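Local atomic coordinates of tubulin-binding cofactor A (Leishmania major, PDB entry 4CQI), a protein that probably acts early in the tubulin folding pathway, binding beta-tubulin and stabilizing it in a quasi-native conformation. Residues A22-T27 against S104-E109; K26-K31 against S96-K101; S33-T38 against N86-S91; F44-V49 against M79-S84. All coordinates share one frame; numbering follows the deposited sequence.

Contact 1. Residues A22-T27 against S104-E109; sequences APNEKT and STVSNE
Asn-108 donates a hydrogen bond to Glu-25, with ND2 3.0 Å from OE2. The bond is nearly straight, at 174°. OE2 lies in the amide plane and is met almost along its own C-O bond. The two side chains cross at about a right angle, with carboxylate and amide planes 77° apart. Glu-25 is deposited in two conformers. The bond is described for one, so its persistence is uncertain. OE2 also forms a salt bridge with Arg-29. The other amide atom of Asn-108, OD1, accepts from Leu-111 N, so the residue N-caps helix 109-125 while holding helix 23-62. The contact sits at one end of a three-helix bundle. The loop after helix 67-100 passes the first turn of helix 23-62.

Van der Waals packing centres on buried Val-106, whose methyl CG2 lies against the Asn-24 amide, 3.5 Å from ND2 and 3.7 Å from CG. The two side chains run past each other in opposite directions. Val-106 also touches Leu-28.

Asn-24 CG, between the backbone N and the carbonyl carbon (chi1 56°), keeps the amide near the backbone, where OD1 takes a weak bond from Glu-25 N. ND2 donates to Glu-102 O and lies 3.1 Å from Thr-105 OG1.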
loop_
_atom_site.group_PDB
_atom_site.type_symbol
_atom_site.label_atom_id
_atom_site.label_comp_id
_atom_site.label_asym_id
_atom_site.label_seq_id
_atom_site.Cartn_x
_atom_site.Cartn_y
_atom_site.Cartn_z
ATOM N N ALA A 22 -4.851 -25.867 -6.698
ATOM C CA ALA A 22 -6.198 -25.464 -7.107
ATOM C C ALA A 22 -6.141 -24.050 -7.740
ATOM O O ALA A 22 -5.467 -23.171 -7.213
ATOM C CB ALA A 22 -7.110 -25.474 -5.896
ATOM N N PRO A 23 -6.788 -23.838 -8.899
ATOM C CA PRO A 23 -6.580 -22.519 -9.531
ATOM C C PRO A 23 -7.150 -21.376 -8.698
ATOM O O PRO A 23 -6.582 -20.271 -8.730
ATOM C CB PRO A 23 -7.299 -22.640 -10.878
ATOM C CG PRO A 23 -8.276 -23.749 -10.691
ATOM C CD PRO A 23 -7.706 -24.694 -9.683
ATOM N N ASN A 24 -8.231 -21.622 -7.951
ATOM C CA ASN A 24 -8.774 -20.584 -7.078
ATOM C C ASN A 24 -7.859 -20.290 -5.881
ATOM O O ASN A 24 -7.775 -19.149 -5.398
ATOM C CB ASN A 24 -10.190 -20.887 -6.608
ATOM C CG ASN A 24 -10.329 -22.221 -5.892
ATOM O OD1 ASN A 24 -9.486 -23.130 -6.032
ATOM N ND2 ASN A 24 -11.428 -22.355 -5.137
ATOM N N GLU A 25 -7.158 -21.325 -5.408
ATOM C CA GLU A 25 -6.196 -21.176 -4.310
ATOM C C GLU A 25 -5.041 -20.317 -4.787
ATOM O O GLU A 25 -4.593 -19.410 -4.088
ATOM C CB GLU A 25 -5.674 -22.558 -3.837
ATOM C CG GLU A 25 -4.733 -22.479 -2.640
ATOM C CD GLU A 25 -4.205 -23.824 -2.126
ATOM O OE1 GLU A 25 -4.158 -24.838 -2.871
ATOM O OE2 GLU A 25 -3.792 -23.844 -0.953
ATOM N N LYS A 26 -4.551 -20.625 -5.988
ATOM C CA LYS A 26 -3.406 -19.939 -6.587
ATOM C C LYS A 26 -3.712 -18.447 -6.805
ATOM O O LYS A 26 -2.874 -17.552 -6.507
ATOM C CB LYS A 26 -3.036 -20.601 -7.923
ATOM C CG LYS A 26 -1.912 -19.917 -8.681
ATOM C CD LYS A 26 -1.814 -20.376 -10.135
ATOM C CE LYS A 26 -0.799 -19.544 -10.925
ATOM N NZ LYS A 26 0.589 -20.102 -10.830
ATOM N N THR A 27 -4.899 -18.176 -7.332
ATOM C CA THR A 27 -5.342 -16.787 -7.575
ATOM C C THR A 27 -5.482 -16.035 -6.251
ATOM O O THR A 27 -5.016 -14.871 -6.124
ATOM C CB THR A 27 -6.640 -16.791 -8.390
ATOM O OG1 THR A 27 -6.329 -17.316 -9.697
ATOM C CG2 THR A 27 -7.224 -15.406 -8.522
ATOM N N SER A 104 -14.698 -18.314 -2.988
ATOM C CA SER A 104 -15.657 -18.706 -1.948
ATOM C C SER A 104 -15.545 -20.173 -1.593
ATOM O O SER A 104 -16.043 -20.575 -0.530
ATOM C CB SER A 104 -17.112 -18.425 -2.353
ATOM O OG SER A 104 -17.557 -19.273 -3.413
ATOM N N THR A 105 -14.898 -20.952 -2.464
ATOM C CA THR A 105 -14.834 -22.390 -2.291
ATOM C C THR A 105 -13.462 -22.847 -1.824
ATOM O O THR A 105 -13.246 -24.064 -1.654
ATOM C CB THR A 105 -15.222 -23.176 -3.582
ATOM O OG1 THR A 105 -14.500 -22.696 -4.716
ATOM C CG2 THR A 105 -16.710 -23.073 -3.830
ATOM N N VAL A 106 -12.544 -21.907 -1.569
ATOM C CA VAL A 106 -11.212 -22.301 -1.182
ATOM C C VAL A 106 -11.367 -23.066 0.156
ATOM O O VAL A 106 -12.148 -22.667 1.038
ATOM C CB VAL A 106 -10.240 -21.088 -1.108
ATOM C CG1 VAL A 106 -8.969 -21.483 -0.372
ATOM C CG2 VAL A 106 -9.922 -20.612 -2.534
ATOM N N SER A 107 -10.702 -24.208 0.263
ATOM C CA SER A 107 -10.844 -25.060 1.465
ATOM C C SER A 107 -9.698 -24.823 2.451
ATOM O O SER A 107 -9.764 -25.253 3.616
ATOM C CB SER A 107 -10.898 -26.541 1.086
ATOM O OG SER A 107 -9.769 -26.904 0.305
ATOM N N ASN A 108 -8.648 -24.155 1.972
ATOM C CA ASN A 108 -7.482 -23.863 2.798
ATOM C C ASN A 108 -7.814 -22.795 3.821
ATOM O O ASN A 108 -7.770 -21.592 3.527
ATOM C CB ASN A 108 -6.335 -23.448 1.906
ATOM C CG ASN A 108 -5.066 -23.169 2.680
ATOM O OD1 ASN A 108 -5.111 -22.901 3.879
ATOM N ND2 ASN A 108 -3.954 -23.189 1.994
ATOM N N GLU A 109 -8.155 -23.244 5.024
ATOM C CA GLU A 109 -8.502 -22.383 6.133
ATOM C C GLU A 109 -7.445 -21.308 6.506
ATOM O O GLU A 109 -7.796 -20.183 6.859
ATOM C CB GLU A 109 -8.749 -23.287 7.347
ATOM C CG GLU A 109 -8.939 -22.646 8.702
ATOM C CD GLU A 109 -8.983 -23.700 9.835
ATOM O OE1 GLU A 109 -9.580 -24.793 9.654
ATOM O OE2 GLU A 109 -8.411 -23.435 10.914
#

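Contact 2. Residues K26-K31 against S96-K101; sequences KTLRIK and SDYLEK
Tyr-98 reaches across from helix 67-100 to Thr-27, Leu-28 and Lys-31 on helix 23-62. The two helices are neighbours in a three-helix bundle and run antiparallel, at 164°. Their local axes are 10.8 Å apart, and the tyrosine side chain bridges them. The CB of Tyr-98 points toward helix 23-62, and CG is anti to the backbone N (chi1 -166°), carrying the ring on across.

Near the root of Tyr-98, its CB lies 3.9 Å from Lys-31 CD. Next along, Lys-31 CE meets Tyr-98 CG obliquely at 3.8 Å. The lysine crosses the tyrosine at about a right angle, and its NZ goes on to a salt bridge with Asp-94. Further out, the methyl CG2 of Thr-27 sits over one ring face in a CH-pi contact. CG2 is 3.8 Å from the ring centroid and 27° off the normal, displaced toward the phenol end. The Tyr-98 OH closes to 3.4 Å from Thr-27 CB. Thr-27 OG1 is engaged elsewhere, as a donor to Pro-23 O within its own helix.

Leu-99 follows and serves the inner side of the contact. Helix 109-125 covers this side: Leu-112 touches both Leu-28 and Leu-99. The leucines cross at about a right angle. Leu-99 CD2 meets both methyls of Leu-28, 3.8 Å from CD1 and 4.0 Å from CD2.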
loop_
_atom_site.group_PDB
_atom_site.type_symbol
_atom_site.label_atom_id
_atom_site.label_comp_id
_atom_site.label_asym_id
_atom_site.label_seq_id
_atom_site.Cartn_x
_atom_site.Cartn_y
_atom_site.Cartn_z
ATOM N N LYS A 26 -4.551 -20.625 -5.988
ATOM C CA LYS A 26 -3.406 -19.939 -6.587
ATOM C C LYS A 26 -3.712 -18.447 -6.805
ATOM O O LYS A 26 -2.874 -17.552 -6.507
ATOM C CB LYS A 26 -3.036 -20.601 -7.923
ATOM C CG LYS A 26 -1.912 -19.917 -8.681
ATOM C CD LYS A 26 -1.814 -20.376 -10.135
ATOM C CE LYS A 26 -0.799 -19.544 -10.925
ATOM N NZ LYS A 26 0.589 -20.102 -10.830
ATOM N N THR A 27 -4.899 -18.176 -7.332
ATOM C CA THR A 27 -5.342 -16.787 -7.575
ATOM C C THR A 27 -5.482 -16.035 -6.251
ATOM O O THR A 27 -5.016 -14.871 -6.124
ATOM C CB THR A 27 -6.640 -16.791 -8.390
ATOM O OG1 THR A 27 -6.329 -17.316 -9.697
ATOM C CG2 THR A 27 -7.224 -15.406 -8.522
ATOM N N LEU A 28 -6.106 -16.673 -5.270
ATOM C CA LEU A 28 -6.244 -16.052 -3.943
ATOM C C LEU A 28 -4.892 -15.651 -3.351
ATOM O O LEU A 28 -4.731 -14.548 -2.811
ATOM C CB LEU A 28 -7.013 -16.943 -2.982
ATOM C CG LEU A 28 -7.377 -16.411 -1.604
ATOM C CD1 LEU A 28 -8.099 -15.059 -1.683
ATOM C CD2 LEU A 28 -8.227 -17.430 -0.812
ATOM N N ARG A 29 -3.928 -16.565 -3.445
ATOM C CA ARG A 29 -2.564 -16.316 -2.971
ATOM C C ARG A 29 -1.935 -15.100 -3.647
ATOM O O ARG A 29 -1.359 -14.237 -2.968
ATOM C CB ARG A 29 -1.723 -17.598 -3.199
ATOM C CG ARG A 29 -0.414 -17.700 -2.447
ATOM C CD ARG A 29 0.176 -19.116 -2.607
ATOM N NE ARG A 29 -0.462 -20.100 -1.711
ATOM C CZ ARG A 29 -1.162 -21.178 -2.081
ATOM N NH1 ARG A 29 -1.354 -21.478 -3.371
ATOM N NH2 ARG A 29 -1.677 -21.982 -1.151
ATOM N N ILE A 30 -2.046 -15.012 -4.979
ATOM C CA ILE A 30 -1.516 -13.891 -5.733
ATOM C C ILE A 30 -2.161 -12.590 -5.281
ATOM O O ILE A 30 -1.468 -11.580 -5.100
ATOM C CB ILE A 30 -1.741 -14.064 -7.249
ATOM C CG1 ILE A 30 -0.868 -15.201 -7.808
ATOM C CG2 ILE A 30 -1.462 -12.760 -8.006
ATOM C CD1 ILE A 30 -1.416 -15.756 -9.122
ATOM N N LYS A 31 -3.472 -12.609 -5.120
ATOM C CA LYS A 31 -4.179 -11.388 -4.691
ATOM C C LYS A 31 -3.777 -10.961 -3.262
ATOM O O LYS A 31 -3.588 -9.772 -3.008
ATOM C CB LYS A 31 -5.685 -11.533 -4.832
ATOM C CG LYS A 31 -6.185 -11.724 -6.264
ATOM C CD LYS A 31 -7.724 -11.735 -6.298
ATOM C CE LYS A 31 -8.220 -11.946 -7.743
ATOM N NZ LYS A 31 -7.865 -10.834 -8.670
ATOM N N SER A 96 -11.780 -8.923 -1.828
ATOM C CA SER A 96 -13.089 -9.115 -1.270
ATOM C C SER A 96 -14.131 -9.659 -2.278
ATOM O O SER A 96 -14.916 -10.583 -1.956
ATOM C CB SER A 96 -13.598 -7.781 -0.700
ATOM O OG SER A 96 -14.879 -7.956 -0.116
ATOM N N ASP A 97 -14.138 -9.091 -3.471
ATOM C CA ASP A 97 -14.972 -9.605 -4.579
ATOM C C ASP A 97 -14.619 -11.061 -4.897
ATOM O O ASP A 97 -15.508 -11.865 -5.060
ATOM C CB ASP A 97 -14.785 -8.770 -5.845
ATOM C CG ASP A 97 -15.511 -7.410 -5.783
ATOM O OD1 ASP A 97 -16.227 -7.119 -4.799
ATOM O OD2 ASP A 97 -15.316 -6.628 -6.736
ATOM N N TYR A 98 -13.332 -11.388 -5.010
ATOM C CA TYR A 98 -12.893 -12.749 -5.349
ATOM C C TYR A 98 -13.369 -13.754 -4.309
ATOM O O TYR A 98 -13.808 -14.866 -4.656
ATOM C CB TYR A 98 -11.369 -12.847 -5.491
ATOM C CG TYR A 98 -10.932 -14.136 -6.161
ATOM C CD1 TYR A 98 -11.208 -14.360 -7.491
ATOM C CD2 TYR A 98 -10.279 -15.146 -5.450
ATOM C CE1 TYR A 98 -10.864 -15.522 -8.115
ATOM C CE2 TYR A 98 -9.919 -16.315 -6.066
ATOM C CZ TYR A 98 -10.224 -16.514 -7.406
ATOM O OH TYR A 98 -9.869 -17.682 -8.056
ATOM N N LEU A 99 -13.273 -13.362 -3.043
ATOM C CA LEU A 99 -13.729 -14.202 -1.939
ATOM C C LEU A 99 -15.226 -14.472 -1.977
ATOM O O LEU A 99 -15.675 -15.482 -1.434
ATOM C CB LEU A 99 -13.315 -13.644 -0.576
ATOM C CG LEU A 99 -11.815 -13.734 -0.256
ATOM C CD1 LEU A 99 -11.483 -12.841 0.927
ATOM C CD2 LEU A 99 -11.400 -15.186 0.097
ATOM N N GLU A 100 -15.995 -13.578 -2.591
ATOM C CA GLU A 100 -17.414 -13.853 -2.815
ATOM C C GLU A 100 -17.682 -14.767 -4.010
ATOM O O GLU A 100 -18.748 -15.359 -4.076
ATOM C CB GLU A 100 -18.179 -12.545 -2.981
ATOM C CG GLU A 100 -18.145 -11.719 -1.712
ATOM C CD GLU A 100 -18.569 -10.285 -1.930
ATOM O OE1 GLU A 100 -19.211 -9.999 -2.977
ATOM O OE2 GLU A 100 -18.248 -9.447 -1.050
ATOM N N LYS A 101 -16.736 -14.865 -4.935
ATOM C CA LYS A 101 -16.882 -15.674 -6.168
ATOM C C LYS A 101 -16.045 -16.937 -6.082
ATOM O O LYS A 101 -16.242 -17.705 -5.136
ATOM C CB LYS A 101 -16.556 -14.833 -7.403
ATOM C CG LYS A 101 -17.420 -13.578 -7.526
ATOM C CD LYS A 101 -17.295 -12.906 -8.895
ATOM C CE LYS A 101 -18.225 -11.691 -9.037
ATOM N NZ LYS A 101 -18.179 -11.075 -10.411
#

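Contact 3. Residues S33-T38 against N86-S91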
loop_
_atom_site.group_PDB
_atom_site.type_symbol
_atom_site.label_atom_id
_atom_site.label_comp_id
_atom_site.label_asym_id
_atom_site.label_seq_id
_atom_site.Cartn_x
_atom_site.Cartn_y
_atom_site.Cartn_z
ATOM N N SER A 33 -0.880 -11.622 -1.794
ATOM C CA SER A 33 0.498 -11.105 -1.902
ATOM C C SER A 33 0.504 -9.701 -2.486
ATOM O O SER A 33 1.238 -8.792 -2.004
ATOM C CB SER A 33 1.388 -12.037 -2.732
ATOM O OG SER A 33 2.663 -11.455 -2.969
ATOM N N ALA A 34 -0.310 -9.482 -3.512
ATOM C CA ALA A 34 -0.404 -8.149 -4.094
ATOM C C ALA A 34 -0.864 -7.094 -3.068
ATOM O O ALA A 34 -0.301 -5.971 -3.016
ATOM C CB ALA A 34 -1.331 -8.194 -5.309
ATOM N N LEU A 35 -1.878 -7.434 -2.260
ATOM C CA LEU A 35 -2.434 -6.538 -1.268
ATOM C C LEU A 35 -1.366 -6.209 -0.201
ATOM O O LEU A 35 -1.186 -5.044 0.188
ATOM C CB LEU A 35 -3.690 -7.116 -0.596
ATOM C CG LEU A 35 -4.235 -6.331 0.609
ATOM C CD1 LEU A 35 -4.463 -4.823 0.362
ATOM C CD2 LEU A 35 -5.502 -6.979 1.150
ATOM N N LYS A 36 -0.692 -7.253 0.270
ATOM C CA LYS A 36 0.375 -7.075 1.233
ATOM C C LYS A 36 1.414 -6.073 0.704
ATOM O O LYS A 36 1.843 -5.185 1.451
ATOM C CB LYS A 36 1.038 -8.443 1.527
ATOM C CG LYS A 36 2.130 -8.384 2.584
ATOM C CD LYS A 36 2.618 -9.790 2.971
ATOM C CE LYS A 36 4.138 -9.870 3.195
ATOM N NZ LYS A 36 4.706 -8.928 4.207
ATOM N N ARG A 37 1.810 -6.207 -0.560
ATOM C CA ARG A 37 2.766 -5.231 -1.188
ATOM C C ARG A 37 2.235 -3.795 -1.215
ATOM O O ARG A 37 2.987 -2.889 -0.888
ATOM C CB ARG A 37 3.227 -5.683 -2.574
ATOM C CG ARG A 37 4.409 -6.636 -2.521
ATOM C CD ARG A 37 4.943 -6.932 -3.897
ATOM N NE ARG A 37 3.922 -7.556 -4.710
ATOM C CZ ARG A 37 3.773 -8.872 -4.827
ATOM N NH1 ARG A 37 4.596 -9.696 -4.196
ATOM N NH2 ARG A 37 2.814 -9.346 -5.584
ATOM N N THR A 38 0.958 -3.575 -1.539
ATOM C CA THR A 38 0.401 -2.221 -1.503
ATOM C C THR A 38 0.423 -1.651 -0.085
ATOM O O THR A 38 0.578 -0.446 0.112
ATOM C CB THR A 38 -1.025 -2.117 -2.081
ATOM O OG1 THR A 38 -1.962 -2.777 -1.202
ATOM C CG2 THR A 38 -1.114 -2.746 -3.490
ATOM N N ASN A 86 -5.203 4.670 -2.269
ATOM C CA ASN A 86 -6.178 4.276 -3.325
ATOM C C ASN A 86 -5.868 2.869 -3.866
ATOM O O ASN A 86 -6.795 2.073 -4.105
ATOM C CB ASN A 86 -6.233 5.320 -4.442
ATOM C CG ASN A 86 -6.700 6.674 -3.944
ATOM O OD1 ASN A 86 -7.360 6.749 -2.889
ATOM N ND2 ASN A 86 -6.323 7.780 -4.677
ATOM N N ARG A 87 -4.578 2.563 -4.007
ATOM C CA ARG A 87 -4.146 1.239 -4.430
ATOM C C ARG A 87 -4.461 0.167 -3.417
ATOM O O ARG A 87 -4.867 -0.938 -3.796
ATOM C CB ARG A 87 -2.650 1.200 -4.819
ATOM C CG ARG A 87 -2.257 2.060 -6.019
ATOM C CD ARG A 87 -0.739 2.179 -6.127
ATOM N NE ARG A 87 -0.103 0.882 -6.430
ATOM C CZ ARG A 87 0.743 0.224 -5.647
ATOM N NH1 ARG A 87 1.140 0.710 -4.460
ATOM N NH2 ARG A 87 1.230 -0.933 -6.087
ATOM N N ILE A 88 -4.303 0.449 -2.122
ATOM C CA ILE A 88 -4.688 -0.507 -1.093
ATOM C C ILE A 88 -6.156 -0.779 -1.199
ATOM O O ILE A 88 -6.587 -1.936 -1.245
ATOM C CB ILE A 88 -4.393 -0.027 0.343
ATOM C CG1 ILE A 88 -2.875 0.029 0.589
ATOM C CG2 ILE A 88 -5.045 -0.962 1.365
ATOM C CD1 ILE A 88 -2.488 0.877 1.822
ATOM N N MET A 89 -6.962 0.295 -1.250
ATOM C CA MET A 89 -8.401 0.094 -1.315
ATOM C C MET A 89 -8.857 -0.666 -2.553
ATOM O O MET A 89 -9.761 -1.483 -2.441
ATOM C CB MET A 89 -9.134 1.423 -1.158
ATOM C CG MET A 89 -8.911 2.111 0.168
ATOM S SD MET A 89 -9.633 1.247 1.579
ATOM C CE MET A 89 -8.455 0.038 1.994
ATOM N N ALA A 90 -8.251 -0.424 -3.703
ATOM C CA ALA A 90 -8.622 -1.136 -4.929
ATOM C C ALA A 90 -8.276 -2.631 -4.807
ATOM O O ALA A 90 -9.058 -3.508 -5.234
ATOM C CB ALA A 90 -7.945 -0.514 -6.165
ATOM N N SER A 91 -7.158 -2.911 -4.150
ATOM C CA SER A 91 -6.717 -4.294 -3.909
ATOM C C SER A 91 -7.611 -5.021 -2.892
ATOM O O SER A 91 -7.927 -6.221 -3.053
ATOM C CB SER A 91 -5.229 -4.257 -3.485
ATOM O OG SER A 91 -4.736 -5.567 -3.290
#
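Thr-38 has the most surface buried here, and it faces Ile-88 and Arg-87. Its CA is 5.4 Å from the CA of Ile-88, so the backbones come close. Its OG1 stands between the backbone N and the carbonyl carbon (chi1 70°). From there OG1 donates to Leu-35 O, one turn back in the same helix, at 2.8 Å. This satisfies the buried hydroxyl without a partner on helix 67-100. OG1 also rests on carbon, 3.5 Å from Ile-88 CG1. The methyl branch, CG2, goes to Arg-87. It lies over one face of the guanidinium, toward the rim, 3.9 Å from NH2. The arginine chain bends at chi3, and its NH1 makes a salt bridge with Asp-41.

Ser-91 comes second. Its CB points toward helix 23-62, and OG, anti to the backbone N (chi1 -178°), ends against Leu-35. OG lies 3.2 Å from Leu-35 CA and 3.3 Å from Leu-35 CB, a tight polar-to-carbon contact.

Leu-35 lies beside Ser-91 and turns toward the third helix. Its CD1 is 4.0 Å from Ile-88 CG2. On helix 109-125 it touches Thr-118 and Met-119.

The local axes approach to 9.0 Å, with the helix directions 161° apart. The short side chains of Thr-38 and Ser-91 at the interface are consistent with this closeness. Segment 33-38 falls in a predicted coiled coil. Close antiparallel pairing of two long helices, with a third covering the leucine side, is the three-helix bundle of the TBCA family.

Contact 4. Residues F44-V49 against M79-S84. With SO4 (sulfate ion), chain B.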
loop_
_atom_site.group_PDB
_atom_site.type_symbol
_atom_site.label_atom_id
_atom_site.label_comp_id
_atom_site.label_asym_id
_atom_site.label_seq_id
_atom_site.Cartn_x
_atom_site.Cartn_y
_atom_site.Cartn_z
ATOM N N PHE A 44 6.130 2.650 3.568
ATOM C CA PHE A 44 7.408 3.272 3.149
ATOM C C PHE A 44 7.167 4.692 2.629
ATOM O O PHE A 44 7.984 5.583 2.909
ATOM C CB PHE A 44 8.131 2.431 2.116
ATOM C CG PHE A 44 8.705 1.155 2.646
ATOM C CD1 PHE A 44 9.717 1.161 3.600
ATOM C CD2 PHE A 44 8.268 -0.063 2.168
ATOM C CE1 PHE A 44 10.264 -0.026 4.034
ATOM C CE2 PHE A 44 8.798 -1.263 2.627
ATOM C CZ PHE A 44 9.790 -1.249 3.574
ATOM N N ALA A 45 6.062 4.916 1.895
ATOM C CA ALA A 45 5.704 6.245 1.371
ATOM C C ALA A 45 5.489 7.301 2.473
ATOM O O ALA A 45 5.967 8.448 2.373
ATOM C CB ALA A 45 4.468 6.161 0.454
ATOM N N LYS A 46 4.804 6.905 3.540
ATOM C CA LYS A 46 4.630 7.751 4.712
ATOM C C LYS A 46 5.961 8.087 5.430
ATOM O O LYS A 46 6.164 9.249 5.799
ATOM C CB LYS A 46 3.656 7.108 5.720
ATOM C CG LYS A 46 2.225 7.090 5.194
ATOM C CD LYS A 46 1.200 6.435 6.101
ATOM C CE LYS A 46 0.883 7.271 7.321
ATOM N NZ LYS A 46 -0.212 6.593 8.105
ATOM N N ARG A 47 6.834 7.102 5.612
ATOM C CA ARG A 47 8.164 7.332 6.198
ATOM C C ARG A 47 8.941 8.309 5.330
ATOM O O ARG A 47 9.626 9.236 5.840
ATOM C CB ARG A 47 8.930 5.992 6.339
ATOM C CG ARG A 47 8.331 5.129 7.440
ATOM C CD ARG A 47 8.995 3.778 7.590
ATOM N NE ARG A 47 10.424 3.945 7.857
ATOM C CZ ARG A 47 11.363 3.047 7.569
ATOM N NH1 ARG A 47 11.042 1.854 7.099
ATOM N NH2 ARG A 47 12.643 3.347 7.793
ATOM N N GLU A 48 8.808 8.133 4.005
ATOM C CA GLU A 48 9.546 8.995 3.056
ATOM C C GLU A 48 9.052 10.432 3.039
ATOM O O GLU A 48 9.878 11.338 2.901
ATOM C CB GLU A 48 9.572 8.330 1.651
ATOM C CG GLU A 48 10.441 9.053 0.630
ATOM C CD GLU A 48 11.901 9.145 1.029
ATOM O OE1 GLU A 48 12.416 8.400 1.921
ATOM O OE2 GLU A 48 12.552 10.000 0.400
ATOM N N VAL A 49 7.742 10.699 3.211
ATOM C CA VAL A 49 7.266 12.052 3.403
ATOM C C VAL A 49 8.062 12.750 4.495
ATOM O O VAL A 49 8.577 13.868 4.289
ATOM C CB VAL A 49 5.754 12.108 3.764
ATOM C CG1 VAL A 49 5.380 13.489 4.339
ATOM C CG2 VAL A 49 4.922 11.783 2.536
ATOM N N MET A 79 1.369 13.726 -2.068
ATOM C CA MET A 79 0.281 13.215 -2.914
ATOM C C MET A 79 0.397 11.716 -3.186
ATOM O O MET A 79 -0.593 11.038 -3.542
ATOM C CB MET A 79 0.334 13.925 -4.255
ATOM C CG MET A 79 0.226 15.374 -4.021
ATOM S SD MET A 79 -1.494 15.545 -3.925
ATOM C CE MET A 79 -1.434 16.271 -5.556
ATOM N N MET A 80 1.606 11.194 -3.031
ATOM C CA MET A 80 1.785 9.746 -3.146
ATOM C C MET A 80 1.169 8.963 -1.968
ATOM O O MET A 80 0.924 7.758 -2.100
ATOM C CB MET A 80 3.260 9.382 -3.371
ATOM C CG MET A 80 3.662 9.591 -4.843
ATOM S SD MET A 80 2.861 8.485 -6.045
ATOM C CE MET A 80 3.006 7.085 -4.981
ATOM N N VAL A 81 0.891 9.630 -0.849
ATOM C CA VAL A 81 0.154 8.992 0.233
ATOM C C VAL A 81 -1.288 8.616 -0.196
ATOM O O VAL A 81 -1.635 7.430 -0.187
ATOM C CB VAL A 81 0.256 9.787 1.561
ATOM C CG1 VAL A 81 -0.611 9.172 2.622
ATOM C CG2 VAL A 81 1.708 9.814 2.017
ATOM N N PRO A 82 -2.108 9.586 -0.623
ATOM C CA PRO A 82 -3.408 9.125 -1.107
ATOM C C PRO A 82 -3.334 8.190 -2.300
ATOM O O PRO A 82 -4.138 7.250 -2.382
ATOM C CB PRO A 82 -4.148 10.412 -1.473
ATOM C CG PRO A 82 -3.116 11.478 -1.525
ATOM C CD PRO A 82 -2.057 11.063 -0.534
ATOM N N HIS A 83 -2.365 8.374 -3.191
ATOM C CA HIS A 83 -2.245 7.414 -4.267
ATOM C C HIS A 83 -2.059 6.015 -3.727
ATOM O O HIS A 83 -2.692 5.077 -4.202
ATOM C CB HIS A 83 -1.105 7.742 -5.185
ATOM C CG HIS A 83 -0.994 6.769 -6.312
ATOM N ND1 HIS A 83 -2.124 6.305 -6.989
ATOM C CD2 HIS A 83 0.093 6.052 -6.805
ATOM C CE1 HIS A 83 -1.727 5.408 -7.918
ATOM N NE2 HIS A 83 -0.363 5.265 -7.808
ATOM N N SER A 84 -1.196 5.863 -2.731
ATOM C CA SER A 84 -0.927 4.530 -2.144
ATOM C C SER A 84 -2.157 3.980 -1.424
ATOM O O SER A 84 -2.527 2.788 -1.534
ATOM C CB SER A 84 0.296 4.589 -1.209
ATOM O OG SER A 84 1.474 5.071 -1.902
HETATM S S SO4 B . 12.937 6.736 9.524
HETATM O O1 SO4 B . 13.269 8.015 8.842
HETATM O O2 SO4 B . 12.964 6.850 11.001
HETATM O O3 SO4 B . 13.951 5.738 9.091
HETATM O O4 SO4 B . 11.575 6.290 9.163
#
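Val-49 and Val-81 meet methyl to methyl, CG2 to CG2, at 3.8 Å. The two side chains cross at about a right angle, and the aliphatic CG of Lys-46 flanks the same Val-81 methyl. One turn earlier on helix 23-62, the CB of Ala-45 faces Ser-84 OG at 4.0 Å. That hydroxyl donates to Met-80 O at 2.7 Å. Met-80 O also accepts from Ser-84 N, and the two donors come from opposite faces of the carbonyl plane. Helix 79-84 is kinked at Pro-82, which has no N-H for the turn before.

Arg-47 makes no contact with 79-84 and instead binds a sulfate ion. Its CB, CG and CD each lie 3.9 Å from sulfate O4, so the chain curls round this oxygen. A bend at chi3 (58°) then places NE 2.9 Å from O4, in a nearly straight bond of 170°. CZ follows with the sulfate sulphur at the guanidinium edge, close to its plane. At the tip, NH2 donates to sulfate O3 at 3.0 Å and 161°. A second bond from NH2, to O4, is weak and long at 3.4 Å. Arg-51 NH2 binds the same ion.

The chemistry divides cleanly. Between the two helices the contact is small and made of van der Waals packing, with the serine satisfied inside its own helix. Arg-47 and Arg-51 together hold the sulfate and may form a patch that attracts anions. The sulfate probably comes from the crystallisation liquor, so it hints at what this patch can attract and does not establish a natural ligand.

All four contacts use helix 23-62. Contacts 2, 3 and 4 pair it with helix 67-100, and contact 1 ties its start to the loop before helix 109-125. Contacts 1 and 2 share Lys-26 and Thr-27, and their centres are about 8 Å apart. They also touch directly: Asn-24 CA lies 3.3 Å from Tyr-98 OH. Contact 3 follows, centred about 13 Å from contact 2, and contact 4 lies about 14 Å further on. Contact 3 lies near the centre of the chain. The centres of contacts 1 and 4 are about 33 Å apart and their nearest atoms about 18 Å; the sulfate is bound on contact 4, far from the loop of contact 1.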